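Local atomic coordinates of dipeptide Epimerase (Enterococcus faecalis V583, PDB entry 3JVA), a protein that belongs to the enolase superfamily, joining an N-terminal alpha+beta capping domain to a TIM-barrel-like domain that carries a magnesium ion. Residues A60-L63 with E64-L68; E82-H85 with E86-K90; A100-D103 with I104-D108; L226-V229 with T230-N234; I263-M266 with K267-G270. All coordinates share one frame; numbering follows the deposited sequence.

Contact 1: A60-L63 with E64-L68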
loop_
_atom_site.group_PDB
_atom_site.type_symbol
_atom_site.label_atom_id
_atom_site.label_comp_id
_atom_site.label_asym_id
_atom_site.label_seq_id
_atom_site.Cartn_x
_atom_site.Cartn_y
_atom_site.Cartn_z
ATOM N N ALA B 60 -43.660 -10.411 -10.549
ATOM C CA ALA B 60 -44.243 -9.446 -11.486
ATOM C C ALA B 60 -43.178 -8.733 -12.317
ATOM O O ALA B 60 -43.331 -8.570 -13.536
ATOM C CB ALA B 60 -45.092 -8.423 -10.729
ATOM N N GLY B 61 -42.103 -8.301 -11.662
ATOM C CA GLY B 61 -41.040 -7.618 -12.380
ATOM C C GLY B 61 -40.302 -8.569 -13.307
ATOM O O GLY B 61 -39.905 -8.206 -14.416
ATOM N N THR B 62 -40.116 -9.801 -12.853
ATOM C CA THR B 62 -39.417 -10.797 -13.659
ATOM C C THR B 62 -40.222 -11.145 -14.908
ATOM O O THR B 62 -39.665 -11.273 -15.999
ATOM C CB THR B 62 -39.145 -12.063 -12.833
ATOM O OG1 THR B 62 -38.286 -11.721 -11.740
ATOM C CG2 THR B 62 -38.459 -13.133 -13.687
ATOM N N LEU B 63 -41.533 -11.299 -14.751
ATOM C CA LEU B 63 -42.382 -11.607 -15.897
ATOM C C LEU B 63 -42.327 -10.465 -16.906
ATOM O O LEU B 63 -42.172 -10.696 -18.108
ATOM C CB LEU B 63 -43.828 -11.848 -15.448
ATOM C CG LEU B 63 -44.079 -13.140 -14.664
ATOM C CD1 LEU B 63 -45.490 -13.133 -14.097
ATOM C CD2 LEU B 63 -43.867 -14.351 -15.581
ATOM N N GLU B 64 -42.446 -9.229 -16.424
ATOM C CA GLU B 64 -42.404 -8.075 -17.316
ATOM C C GLU B 64 -41.082 -7.992 -18.076
ATOM O O GLU B 64 -41.061 -7.776 -19.295
ATOM C CB GLU B 64 -42.637 -6.773 -16.533
ATOM C CG GLU B 64 -42.379 -5.505 -17.357
ATOM C CD GLU B 64 -42.860 -4.220 -16.690
ATOM O OE1 GLU B 64 -42.825 -4.120 -15.447
ATOM O OE2 GLU B 64 -43.259 -3.290 -17.419
ATOM N N THR B 65 -39.976 -8.169 -17.365
ATOM C CA THR B 65 -38.665 -8.098 -17.997
ATOM C C THR B 65 -38.465 -9.217 -19.011
ATOM O O THR B 65 -37.948 -8.982 -20.100
ATOM C CB THR B 65 -37.540 -8.146 -16.942
ATOM O OG1 THR B 65 -37.710 -7.059 -16.024
ATOM C CG2 THR B 65 -36.169 -8.029 -17.609
ATOM N N ILE B 66 -38.883 -10.432 -18.669
ATOM C CA ILE B 66 -38.722 -11.542 -19.601
ATOM C C ILE B 66 -39.446 -11.251 -20.914
ATOM O O ILE B 66 -38.932 -11.551 -21.991
ATOM C CB ILE B 66 -39.250 -12.865 -19.005
ATOM C CG1 ILE B 66 -38.346 -13.295 -17.842
ATOM C CG2 ILE B 66 -39.290 -13.953 -20.086
ATOM C CD1 ILE B 66 -38.813 -14.536 -17.124
ATOM N N GLU B 67 -40.632 -10.655 -20.824
ATOM C CA GLU B 67 -41.404 -10.315 -22.021
ATOM C C GLU B 67 -40.627 -9.329 -22.887
ATOM O O GLU B 67 -40.625 -9.430 -24.121
ATOM C CB GLU B 67 -42.747 -9.704 -21.621
ATOM C CG GLU B 67 -43.660 -10.657 -20.864
ATOM C CD GLU B 67 -44.490 -11.541 -21.779
ATOM O OE1 GLU B 67 -43.913 -12.183 -22.687
ATOM O OE2 GLU B 67 -45.726 -11.594 -21.583
ATOM N N LEU B 68 -39.971 -8.370 -22.243
ATOM C CA LEU B 68 -39.180 -7.380 -22.969
ATOM C C LEU B 68 -38.002 -8.072 -23.655
ATOM O O LEU B 68 -37.741 -7.836 -24.838
ATOM C CB LEU B 68 -38.673 -6.290 -22.018
ATOM C CG LEU B 68 -39.711 -5.317 -21.440
ATOM C CD1 LEU B 68 -39.050 -4.390 -20.430
ATOM C CD2 LEU B 68 -40.340 -4.508 -22.576
#
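Thr62 and Ile66 touch one turn apart on helix 59-73, a local contact on the flank of the helix that lies against the antiparallel sheet of the N-terminal domain. The meeting is methyl to methyl, with Thr62 CG2 3.7 Å from Ile66 CD1. At chi1 -63° the Thr62 hydroxyl sits beside its own backbone N, where OG1 hydrogen-bonds to Thr58 O; that bond is consistent with a fixed rotation that places CG2 anti to the backbone N, toward the next turn. Ile66 CG1 folds back over the preceding turn and lies 3.0 Å from Thr62 O. The same carbonyl receives Ile66 N at 2.9 Å, one of four successive i to i+4 bonds. Further round, Glu67 CG rests 3.1 Å from Leu63 O before the chain bends away at chi2. Glu64 instead runs outward: its extended chain carries OE1 to the backbone N of Ala60 of the second subunit, and the bond is returned by that subunit's Glu64. Thr62 and Ile66 also pack on Ala32 of strand 29-38. This is the pattern of an amphipathic helix in an enolase-type capping domain, one side on the sheet and another at a subunit interface.

Contact 2: E82-H85 with E86-K90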
loop_
_atom_site.group_PDB
_atom_site.type_symbol
_atom_site.label_atom_id
_atom_site.label_comp_id
_atom_site.label_asym_id
_atom_site.label_seq_id
_atom_site.Cartn_x
_atom_site.Cartn_y
_atom_site.Cartn_z
ATOM N N GLU B 82 -23.539 -14.780 -26.492
ATOM C CA GLU B 82 -22.804 -13.536 -26.311
ATOM C C GLU B 82 -23.719 -12.352 -26.628
ATOM O O GLU B 82 -23.824 -11.409 -25.841
ATOM C CB GLU B 82 -21.572 -13.519 -27.226
ATOM C CG GLU B 82 -20.443 -14.441 -26.765
ATOM C CD GLU B 82 -19.630 -13.851 -25.626
ATOM O OE1 GLU B 82 -18.816 -12.940 -25.878
ATOM O OE2 GLU B 82 -19.803 -14.286 -24.469
ATOM N N LYS B 83 -24.394 -12.401 -27.774
ATOM C CA LYS B 83 -25.289 -11.308 -28.148
ATOM C C LYS B 83 -26.563 -11.312 -27.315
ATOM O O LYS B 83 -27.080 -10.257 -26.951
ATOM C CB LYS B 83 -25.655 -11.378 -29.637
ATOM C CG LYS B 83 -26.551 -10.228 -30.087
ATOM C CD LYS B 83 -26.815 -10.236 -31.596
ATOM C CE LYS B 83 -27.743 -9.085 -31.998
ATOM N NZ LYS B 83 -27.966 -8.994 -33.483
ATOM N N ILE B 84 -27.077 -12.497 -27.004
ATOM C CA ILE B 84 -28.292 -12.564 -26.215
ATOM C C ILE B 84 -28.086 -11.844 -24.877
ATOM O O ILE B 84 -28.953 -11.092 -24.440
ATOM C CB ILE B 84 -28.735 -14.038 -26.017
ATOM C CG1 ILE B 84 -29.270 -14.575 -27.352
ATOM C CG2 ILE B 84 -29.817 -14.131 -24.944
ATOM C CD1 ILE B 84 -29.482 -16.074 -27.396
ATOM N N HIS B 85 -26.931 -12.032 -24.243
ATOM C CA HIS B 85 -26.685 -11.346 -22.981
ATOM C C HIS B 85 -26.420 -9.872 -23.239
ATOM O O HIS B 85 -26.774 -9.021 -22.429
ATOM C CB HIS B 85 -25.521 -11.989 -22.231
ATOM C CG HIS B 85 -25.943 -13.129 -21.361
ATOM N ND1 HIS B 85 -26.483 -12.945 -20.105
ATOM C CD2 HIS B 85 -25.964 -14.463 -21.588
ATOM C CE1 HIS B 85 -26.817 -14.118 -19.597
ATOM N NE2 HIS B 85 -26.512 -15.056 -20.476
ATOM N N GLU B 86 -25.818 -9.573 -24.385
ATOM C CA GLU B 86 -25.550 -8.184 -24.748
ATOM C C GLU B 86 -26.883 -7.440 -24.805
ATOM O O GLU B 86 -27.035 -6.365 -24.224
ATOM C CB GLU B 86 -24.883 -8.125 -26.121
ATOM C CG GLU B 86 -24.623 -6.719 -26.629
ATOM C CD GLU B 86 -24.026 -6.727 -28.022
ATOM O OE1 GLU B 86 -24.784 -6.882 -29.003
ATOM O OE2 GLU B 86 -22.796 -6.598 -28.131
ATOM N N VAL B 87 -27.841 -8.026 -25.520
ATOM C CA VAL B 87 -29.178 -7.449 -25.681
ATOM C C VAL B 87 -29.887 -7.278 -24.340
ATOM O O VAL B 87 -30.446 -6.214 -24.053
ATOM C CB VAL B 87 -30.049 -8.335 -26.605
ATOM C CG1 VAL B 87 -31.459 -7.771 -26.714
ATOM C CG2 VAL B 87 -29.410 -8.416 -27.984
ATOM N N MET B 88 -29.872 -8.322 -23.516
ATOM C CA MET B 88 -30.523 -8.232 -22.212
ATOM C C MET B 88 -29.885 -7.156 -21.334
ATOM O O MET B 88 -30.586 -6.430 -20.625
ATOM C CB MET B 88 -30.475 -9.586 -21.494
ATOM C CG MET B 88 -31.295 -10.663 -22.190
ATOM S SD MET B 88 -31.490 -12.143 -21.174
ATOM C CE MET B 88 -29.826 -12.792 -21.183
ATOM N N ASP B 89 -28.561 -7.050 -21.383
ATOM C CA ASP B 89 -27.854 -6.053 -20.585
ATOM C C ASP B 89 -28.139 -4.629 -21.051
ATOM O O ASP B 89 -28.136 -3.705 -20.244
ATOM C CB ASP B 89 -26.343 -6.310 -20.610
ATOM C CG ASP B 89 -25.945 -7.541 -19.812
ATOM O OD1 ASP B 89 -26.778 -8.052 -19.028
ATOM O OD2 ASP B 89 -24.792 -7.988 -19.962
ATOM N N LYS B 90 -28.379 -4.451 -22.348
ATOM C CA LYS B 90 -28.693 -3.122 -22.874
ATOM C C LYS B 90 -30.084 -2.709 -22.416
ATOM O O LYS B 90 -30.353 -1.532 -22.184
ATOM C CB LYS B 90 -28.671 -3.110 -24.406
ATOM C CG LYS B 90 -27.297 -3.003 -25.040
ATOM C CD LYS B 90 -27.427 -2.865 -26.555
ATOM C CE LYS B 90 -26.071 -2.794 -27.251
ATOM N NZ LYS B 90 -25.266 -1.611 -26.833
HETATM O O HOH W 1 -26.265 -10.675 -18.497
#
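Met88 folds its side chain back over the previous turn of helix 81-91 to reach Ile84 and His85. Starting at the backbone, Met88 CB lies 3.6 Å from Ile84 O, the carbonyl that also accepts Met88 N. Met88 CG draws closer, 3.3 Å from Ile84 O. The sulfur stands well above the His85 ring, 5.5 Å from Met88 SD to its centroid, and packs against Ile102 of helix 96-114. At SD the chain bends, chi3 -70°, and the bend brings the terminal methyl down over the imidazole: Met88 CE is 3.7 Å from the His85 ring centroid and 20° off the normal, a CH-pi contact displaced toward ND1. The methyl also meets Ile84 CG2, whose side chain runs beside the methionine in the same direction.

While the methyl covers a face, the edge of the imidazole is polar. A water lies in the ring plane 2.8 Å from His85 ND1 and donates to Asp89 OD1 at 2.7 Å, bridging one turn; Asp89 OD1 also forms a salt bridge with Lys99, and the His85 ring stacks with that of His272. On another side of the helix, Lys83 CG passes 4.0 Å from Val87 CG2, and Glu86 OE2 turns to another subunit, in a salt bridge with Lys312 and a hydrogen bond with Tyr125 of the third subunit. A Met-aromatic pair at i and i+3, with an apolar i to i+4 neighbour, is seen here on an amphipathic helix packed within the helical layer of an enolase-type capping domain.

Contact 3: A100-D103 with I104-D108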
loop_
_atom_site.group_PDB
_atom_site.type_symbol
_atom_site.label_atom_id
_atom_site.label_comp_id
_atom_site.label_asym_id
_atom_site.label_seq_id
_atom_site.Cartn_x
_atom_site.Cartn_y
_atom_site.Cartn_z
ATOM N N ALA B 100 -31.565 -15.058 -16.250
ATOM C CA ALA B 100 -31.309 -16.485 -16.084
ATOM C C ALA B 100 -32.357 -17.306 -16.841
ATOM O O ALA B 100 -32.037 -18.329 -17.450
ATOM C CB ALA B 100 -31.335 -16.859 -14.600
ATOM N N ALA B 101 -33.607 -16.860 -16.796
ATOM C CA ALA B 101 -34.684 -17.580 -17.468
ATOM C C ALA B 101 -34.397 -17.699 -18.968
ATOM O O ALA B 101 -34.506 -18.778 -19.550
ATOM C CB ALA B 101 -36.019 -16.877 -17.225
ATOM N N ILE B 102 -34.010 -16.591 -19.589
ATOM C CA ILE B 102 -33.696 -16.594 -21.015
ATOM C C ILE B 102 -32.435 -17.408 -21.292
ATOM O O ILE B 102 -32.393 -18.220 -22.217
ATOM C CB ILE B 102 -33.447 -15.166 -21.546
ATOM C CG1 ILE B 102 -34.743 -14.347 -21.504
ATOM C CG2 ILE B 102 -32.874 -15.227 -22.958
ATOM C CD1 ILE B 102 -35.853 -14.877 -22.412
ATOM N N ASP B 103 -31.399 -17.183 -20.492
ATOM C CA ASP B 103 -30.137 -17.887 -20.695
ATOM C C ASP B 103 -30.288 -19.409 -20.586
ATOM O O ASP B 103 -29.832 -20.146 -21.456
ATOM C CB ASP B 103 -29.096 -17.398 -19.690
ATOM C CG ASP B 103 -28.797 -18.427 -18.633
ATOM O OD1 ASP B 103 -29.458 -18.394 -17.573
ATOM O OD2 ASP B 103 -27.925 -19.285 -18.874
ATOM N N ILE B 104 -30.919 -19.881 -19.516
ATOM C CA ILE B 104 -31.103 -21.320 -19.332
ATOM C C ILE B 104 -31.827 -21.942 -20.537
ATOM O O ILE B 104 -31.406 -22.980 -21.055
ATOM C CB ILE B 104 -31.880 -21.611 -18.033
ATOM C CG1 ILE B 104 -31.003 -21.245 -16.824
ATOM C CG2 ILE B 104 -32.283 -23.091 -17.974
ATOM C CD1 ILE B 104 -31.749 -21.207 -15.496
ATOM N N ALA B 105 -32.906 -21.309 -20.984
ATOM C CA ALA B 105 -33.649 -21.814 -22.135
ATOM C C ALA B 105 -32.756 -21.867 -23.378
ATOM O O ALA B 105 -32.879 -22.778 -24.194
ATOM C CB ALA B 105 -34.881 -20.947 -22.393
ATOM N N CYS B 106 -31.855 -20.897 -23.525
ATOM C CA CYS B 106 -30.948 -20.892 -24.676
ATOM C C CYS B 106 -29.962 -22.050 -24.591
ATOM O O CYS B 106 -29.673 -22.698 -25.595
ATOM C CB CYS B 106 -30.186 -19.566 -24.764
ATOM S SG CYS B 106 -31.210 -18.182 -25.324
ATOM N N TYR B 107 -29.427 -22.310 -23.400
ATOM C CA TYR B 107 -28.508 -23.424 -23.266
ATOM C C TYR B 107 -29.256 -24.740 -23.490
ATOM O O TYR B 107 -28.692 -25.683 -24.037
ATOM C CB TYR B 107 -27.825 -23.424 -21.895
ATOM C CG TYR B 107 -26.633 -22.497 -21.823
ATOM C CD1 TYR B 107 -26.763 -21.198 -21.334
ATOM C CD2 TYR B 107 -25.377 -22.912 -22.268
ATOM C CE1 TYR B 107 -25.671 -20.333 -21.291
ATOM C CE2 TYR B 107 -24.277 -22.056 -22.230
ATOM C CZ TYR B 107 -24.432 -20.768 -21.741
ATOM O OH TYR B 107 -23.349 -19.922 -21.692
ATOM N N ASP B 108 -30.525 -24.800 -23.087
ATOM C CA ASP B 108 -31.311 -26.020 -23.290
ATOM C C ASP B 108 -31.411 -26.237 -24.802
ATOM O O ASP B 108 -31.227 -27.355 -25.294
ATOM C CB ASP B 108 -32.706 -25.869 -22.670
ATOM C CG ASP B 108 -33.513 -27.163 -22.708
ATOM O OD1 ASP B 108 -32.911 -28.245 -22.874
ATOM O OD2 ASP B 108 -34.750 -27.098 -22.557
#
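Asp103 and Tyr107 mark the tightly packed side of this turn of helix 96-114. Tyr107 CD1 approaches Asp103 O to 3.2 Å, the oxygen lying at the ring edge near its plane, and the same carbonyl accepts Tyr107 N. As modelled, the carboxylate is close as well: Asp103 OD2 is 3.3 Å from Tyr107 CD1, with the carboxylate and ring planes 71° apart. This oxygen hydrogen-bonds to Ile271 N, in the first turn of helix 271-284, whose N-terminal end would be expected to stabilise a negative charge there. The chi1 of Asp103, 108°, lies off the staggered positions, and OD1 is too close to its surroundings, so the placement of the carboxylate is doubtful. Ile104 is also snug, its CG1 folding back to 3.2 Å from Ala100 O, the acceptor of its own N-H.

The looser pairs are apolar. Ile102 CG2 and Cys106 SG stand 4.1 Å apart, and Ala100 CB barely reaches Ile104 CD1 at 4.5 Å. Along the backbone, the bond from Ala105 N to Ala101 O is weak at 3.3 Å, beside the short, straight one from Ile104 N to Ala100 O at 2.8 Å.

None of this slack faces solvent, because every touching residue is buried. Ile84 and Met88 of helix 81-91 cover Ile102, Ile66 of helix 59-73 and Val34 of strand 29-38 meet Ala101, Ile36 lies on Ala105 and Cys106, and Leu265 and Met266 of helix 265-268 close over Ile104.

Contact 4: L226-V229 with T230-N234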
loop_
_atom_site.group_PDB
_atom_site.type_symbol
_atom_site.label_atom_id
_atom_site.label_comp_id
_atom_site.label_asym_id
_atom_site.label_seq_id
_atom_site.Cartn_x
_atom_site.Cartn_y
_atom_site.Cartn_z
ATOM N N LEU B 226 -15.999 -9.392 6.217
ATOM C CA LEU B 226 -16.068 -10.775 5.765
ATOM C C LEU B 226 -14.646 -11.327 5.713
ATOM O O LEU B 226 -14.390 -12.467 6.099
ATOM C CB LEU B 226 -16.729 -10.839 4.386
ATOM C CG LEU B 226 -16.949 -12.214 3.750
ATOM C CD1 LEU B 226 -17.735 -13.111 4.694
ATOM C CD2 LEU B 226 -17.696 -12.034 2.434
ATOM N N LYS B 227 -13.720 -10.492 5.246
ATOM C CA LYS B 227 -12.310 -10.846 5.152
ATOM C C LYS B 227 -11.745 -11.094 6.557
ATOM O O LYS B 227 -10.961 -12.016 6.771
ATOM C CB LYS B 227 -11.552 -9.699 4.469
ATOM C CG LYS B 227 -10.032 -9.757 4.535
ATOM C CD LYS B 227 -9.455 -10.865 3.689
ATOM C CE LYS B 227 -8.018 -10.546 3.288
ATOM N NZ LYS B 227 -7.150 -10.256 4.464
ATOM N N TYR B 228 -12.159 -10.260 7.507
ATOM C CA TYR B 228 -11.709 -10.379 8.891
ATOM C C TYR B 228 -12.108 -11.740 9.454
ATOM O O TYR B 228 -11.291 -12.446 10.036
ATOM C CB TYR B 228 -12.334 -9.268 9.743
ATOM C CG TYR B 228 -12.014 -9.380 11.222
ATOM C CD1 TYR B 228 -10.752 -9.045 11.712
ATOM C CD2 TYR B 228 -12.974 -9.836 12.126
ATOM C CE1 TYR B 228 -10.451 -9.161 13.076
ATOM C CE2 TYR B 228 -12.683 -9.955 13.494
ATOM C CZ TYR B 228 -11.421 -9.614 13.957
ATOM O OH TYR B 228 -11.128 -9.716 15.302
ATOM N N VAL B 229 -13.373 -12.106 9.281
ATOM C CA VAL B 229 -13.848 -13.392 9.778
ATOM C C VAL B 229 -13.039 -14.541 9.185
ATOM O O VAL B 229 -12.518 -15.390 9.905
ATOM C CB VAL B 229 -15.333 -13.605 9.435
ATOM C CG1 VAL B 229 -15.794 -14.965 9.945
ATOM C CG2 VAL B 229 -16.164 -12.499 10.049
ATOM N N THR B 230 -12.927 -14.557 7.863
ATOM C CA THR B 230 -12.181 -15.602 7.183
ATOM C C THR B 230 -10.775 -15.764 7.750
ATOM O O THR B 230 -10.307 -16.883 7.970
ATOM C CB THR B 230 -12.084 -15.295 5.682
ATOM O OG1 THR B 230 -13.406 -15.238 5.135
ATOM C CG2 THR B 230 -11.271 -16.366 4.962
ATOM N N SER B 231 -10.116 -14.640 8.000
ATOM C CA SER B 231 -8.751 -14.647 8.510
ATOM C C SER B 231 -8.630 -14.960 10.001
ATOM O O SER B 231 -7.534 -15.232 10.482
ATOM C CB SER B 231 -8.091 -13.295 8.233
ATOM O OG SER B 231 -8.647 -12.280 9.055
ATOM N N GLN B 232 -9.741 -14.929 10.731
ATOM C CA GLN B 232 -9.680 -15.189 12.168
ATOM C C GLN B 232 -10.138 -16.568 12.626
ATOM O O GLN B 232 -9.833 -16.978 13.750
ATOM C CB GLN B 232 -10.478 -14.126 12.925
ATOM C CG GLN B 232 -9.919 -12.718 12.804
ATOM C CD GLN B 232 -8.496 -12.616 13.313
ATOM O OE1 GLN B 232 -8.167 -13.139 14.381
ATOM N NE2 GLN B 232 -7.641 -11.934 12.555
ATOM N N VAL B 233 -10.866 -17.288 11.780
ATOM C CA VAL B 233 -11.342 -18.613 12.165
ATOM C C VAL B 233 -10.798 -19.706 11.258
ATOM O O VAL B 233 -10.492 -19.461 10.088
ATOM C CB VAL B 233 -12.886 -18.687 12.142
ATOM C CG1 VAL B 233 -13.476 -17.543 12.957
ATOM C CG2 VAL B 233 -13.393 -18.636 10.705
ATOM N N ASN B 234 -10.677 -20.914 11.802
ATOM C CA ASN B 234 -10.189 -22.048 11.025
ATOM C C ASN B 234 -11.282 -22.577 10.097
ATOM O O ASN B 234 -10.994 -23.161 9.053
ATOM C CB ASN B 234 -9.733 -23.182 11.950
ATOM C CG ASN B 234 -8.467 -22.844 12.706
ATOM O OD1 ASN B 234 -7.523 -22.291 12.139
ATOM N ND2 ASN B 234 -8.431 -23.186 13.989
#
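Tyr228 and Gln232 lie one turn apart near the end of helix 223-232, the helix of a beta-alpha-beta crossover between strands 213-215 and 236-239 of the TIM-barrel-like domain. Their contact is a CH-pi one: Gln232 CG sits over a face of the phenol, 3.7 Å from the Tyr228 ring centroid and 16° off its normal. The bend of Gln232 at chi2 lays its amide only 21° from the ring plane. Beyond the ring, Tyr228 OH hydrogen-bonds to Asn234 of the fifth subunit.

Hydrogen bonds form the second group. Thr230 N donates to Leu226 O, 3.1 Å away, and the Thr230 hydroxyl is hydrogen-bonded to Thr257 O, with Leu226 O also within reach of its proton. Ser231 OG, held between its own backbone N and carbonyl carbon, folds back to donate to Tyr228 O at 2.8 Å. As the helix ends, Val229 O takes two backbone donors: Val233 N at 3.1 Å, nearly along the C=O axis, and Gln232 N at 2.9 Å, standing 63° out of the carbonyl plane rather than on a lone pair.

Apolar packing is lighter. Val229 packs on Ile237 of the following strand and on Ile203 of the neighbouring helix 196-206. Its CG1 comes no nearer than 4.5 Å to Val233 CG2, while that same Val233 methyl lies 3.5 Å from Val229 O.

Contact 5: I263-M266 with K267-G270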
loop_
_atom_site.group_PDB
_atom_site.type_symbol
_atom_site.label_atom_id
_atom_site.label_comp_id
_atom_site.label_asym_id
_atom_site.label_seq_id
_atom_site.Cartn_x
_atom_site.Cartn_y
_atom_site.Cartn_z
ATOM N N ILE B 263 -22.304 -19.816 -5.941
ATOM C CA ILE B 263 -22.962 -19.318 -7.142
ATOM C C ILE B 263 -24.435 -19.703 -7.127
ATOM O O ILE B 263 -24.786 -20.787 -6.667
ATOM C CB ILE B 263 -22.372 -19.980 -8.417
ATOM C CG1 ILE B 263 -20.886 -19.661 -8.554
ATOM C CG2 ILE B 263 -23.161 -19.537 -9.652
ATOM C CD1 ILE B 263 -20.197 -20.482 -9.648
ATOM N N LYS B 264 -25.295 -18.809 -7.608
ATOM C CA LYS B 264 -26.717 -19.119 -7.763
ATOM C C LYS B 264 -27.098 -18.519 -9.112
ATOM O O LYS B 264 -26.867 -17.337 -9.354
ATOM C CB LYS B 264 -27.577 -18.517 -6.656
ATOM C CG LYS B 264 -27.409 -19.226 -5.322
ATOM C CD LYS B 264 -28.346 -18.666 -4.263
ATOM C CE LYS B 264 -28.057 -19.306 -2.905
ATOM N NZ LYS B 264 -28.937 -18.753 -1.834
ATOM N N LEU B 265 -27.662 -19.332 -9.996
ATOM C CA LEU B 265 -28.036 -18.828 -11.315
ATOM C C LEU B 265 -28.987 -17.636 -11.240
ATOM O O LEU B 265 -28.926 -16.735 -12.083
ATOM C CB LEU B 265 -28.665 -19.945 -12.163
ATOM C CG LEU B 265 -27.777 -21.158 -12.459
ATOM C CD1 LEU B 265 -28.501 -22.089 -13.415
ATOM C CD2 LEU B 265 -26.442 -20.708 -13.060
ATOM N N MET B 266 -29.853 -17.618 -10.225
ATOM C CA MET B 266 -30.816 -16.530 -10.072
ATOM C C MET B 266 -30.214 -15.259 -9.464
ATOM O O MET B 266 -30.913 -14.261 -9.297
ATOM C CB MET B 266 -32.014 -16.994 -9.242
ATOM C CG MET B 266 -32.731 -18.222 -9.813
ATOM S SD MET B 266 -33.126 -18.129 -11.600
ATOM C CE MET B 266 -33.224 -19.905 -11.994
ATOM N N LYS B 267 -28.928 -15.317 -9.117
ATOM C CA LYS B 267 -28.200 -14.165 -8.583
ATOM C C LYS B 267 -27.334 -13.572 -9.695
ATOM O O LYS B 267 -27.177 -12.350 -9.795
ATOM C CB LYS B 267 -27.242 -14.561 -7.455
ATOM C CG LYS B 267 -27.845 -14.764 -6.080
ATOM C CD LYS B 267 -26.728 -14.814 -5.028
ATOM C CE LYS B 267 -25.702 -15.907 -5.334
ATOM N NZ LYS B 267 -24.606 -15.953 -4.316
ATOM N N CYS B 268 -26.755 -14.447 -10.518
ATOM C CA CYS B 268 -25.850 -14.012 -11.580
ATOM C C CYS B 268 -26.451 -13.833 -12.969
ATOM O O CYS B 268 -25.786 -13.323 -13.872
ATOM C CB CYS B 268 -24.649 -14.965 -11.675
ATOM S SG CYS B 268 -25.048 -16.668 -12.156
ATOM N N GLY B 269 -27.697 -14.249 -13.150
ATOM C CA GLY B 269 -28.318 -14.087 -14.452
ATOM C C GLY B 269 -28.060 -15.209 -15.438
ATOM O O GLY B 269 -28.051 -14.981 -16.650
ATOM N N GLY B 270 -27.835 -16.417 -14.931
ATOM C CA GLY B 270 -27.638 -17.541 -15.826
ATOM C C GLY B 270 -26.302 -18.241 -15.891
ATOM O O GLY B 270 -25.330 -17.835 -15.262
#
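Lys264 O receives two backbone donors from the far side of the turn: Cys268 N at 3.1 Å, almost in line with the carbonyl, and Lys267 N at 2.9 Å, standing 57° above its plane. Leu265 O is doubly used too. Gly270 N reaches it at 3.1 Å in the carbonyl plane, on a lone pair, while Gly269 N comes in tilted from that plane. The bond from Gly270 back to Leu265, wrapped round a Gly269 of positive phi, resembles a Schellman motif closing the short helix 265-268, though here Gly269 N shares the same oxygen. Both glycines have backbone angles at which a CB would jam against the preceding carbonyl oxygen.

Lys267 NZ forms a salt bridge with Asp240 OD1 and is also bound by the carbonyls of Cys243 and Asn262, so three acceptors grip one ammonium group. Asp240 is a ligand of the magnesium ion, which puts Lys267 in the second shell of the metal. The turn follows directly on strand 260-263 of the TIM-barrel-like domain, at the metal site, and the nearest side-chain atom of Lys264 is about 4 Å from the magnesium.

The aliphatic parts of the two lysines cross. Lys267, bent at chi3 (-57°), brings CE within a tight 3.5 Å of Lys264 CB. Across the turn, Cys268 SG lies 3.8 Å from Leu265 CA and 4.2 Å from Ile263 CG2. Farther from the polar groups, Met266 and Leu265 pack on Ile104 of helix 96-114, and Leu265 and Ile263 on Ala274.

Overall arrangement
Contacts 1, 2 and 3 follow one another along three successive helices of the N-terminal domain, 59-73, 81-91 and 96-114. Helix 96-114 packs against both others: contact 3 touches both neighbours, whereas contacts 1 and 2 stay about 7 Å apart at their nearest atoms. Contacts 4 and 5 belong to the TIM-barrel-like domain, their centres about 25 Å apart. Contact 5, near the centre of the chain and the magnesium ion, touches contacts 2 and 3, with centres about 16 and 12 Å away, so helices 81-91 and 96-114 meet the barrel domain beside its metal site. Contact 4 lies on one outer helix, 223-232, its centre about 36 Å from that of contact 3.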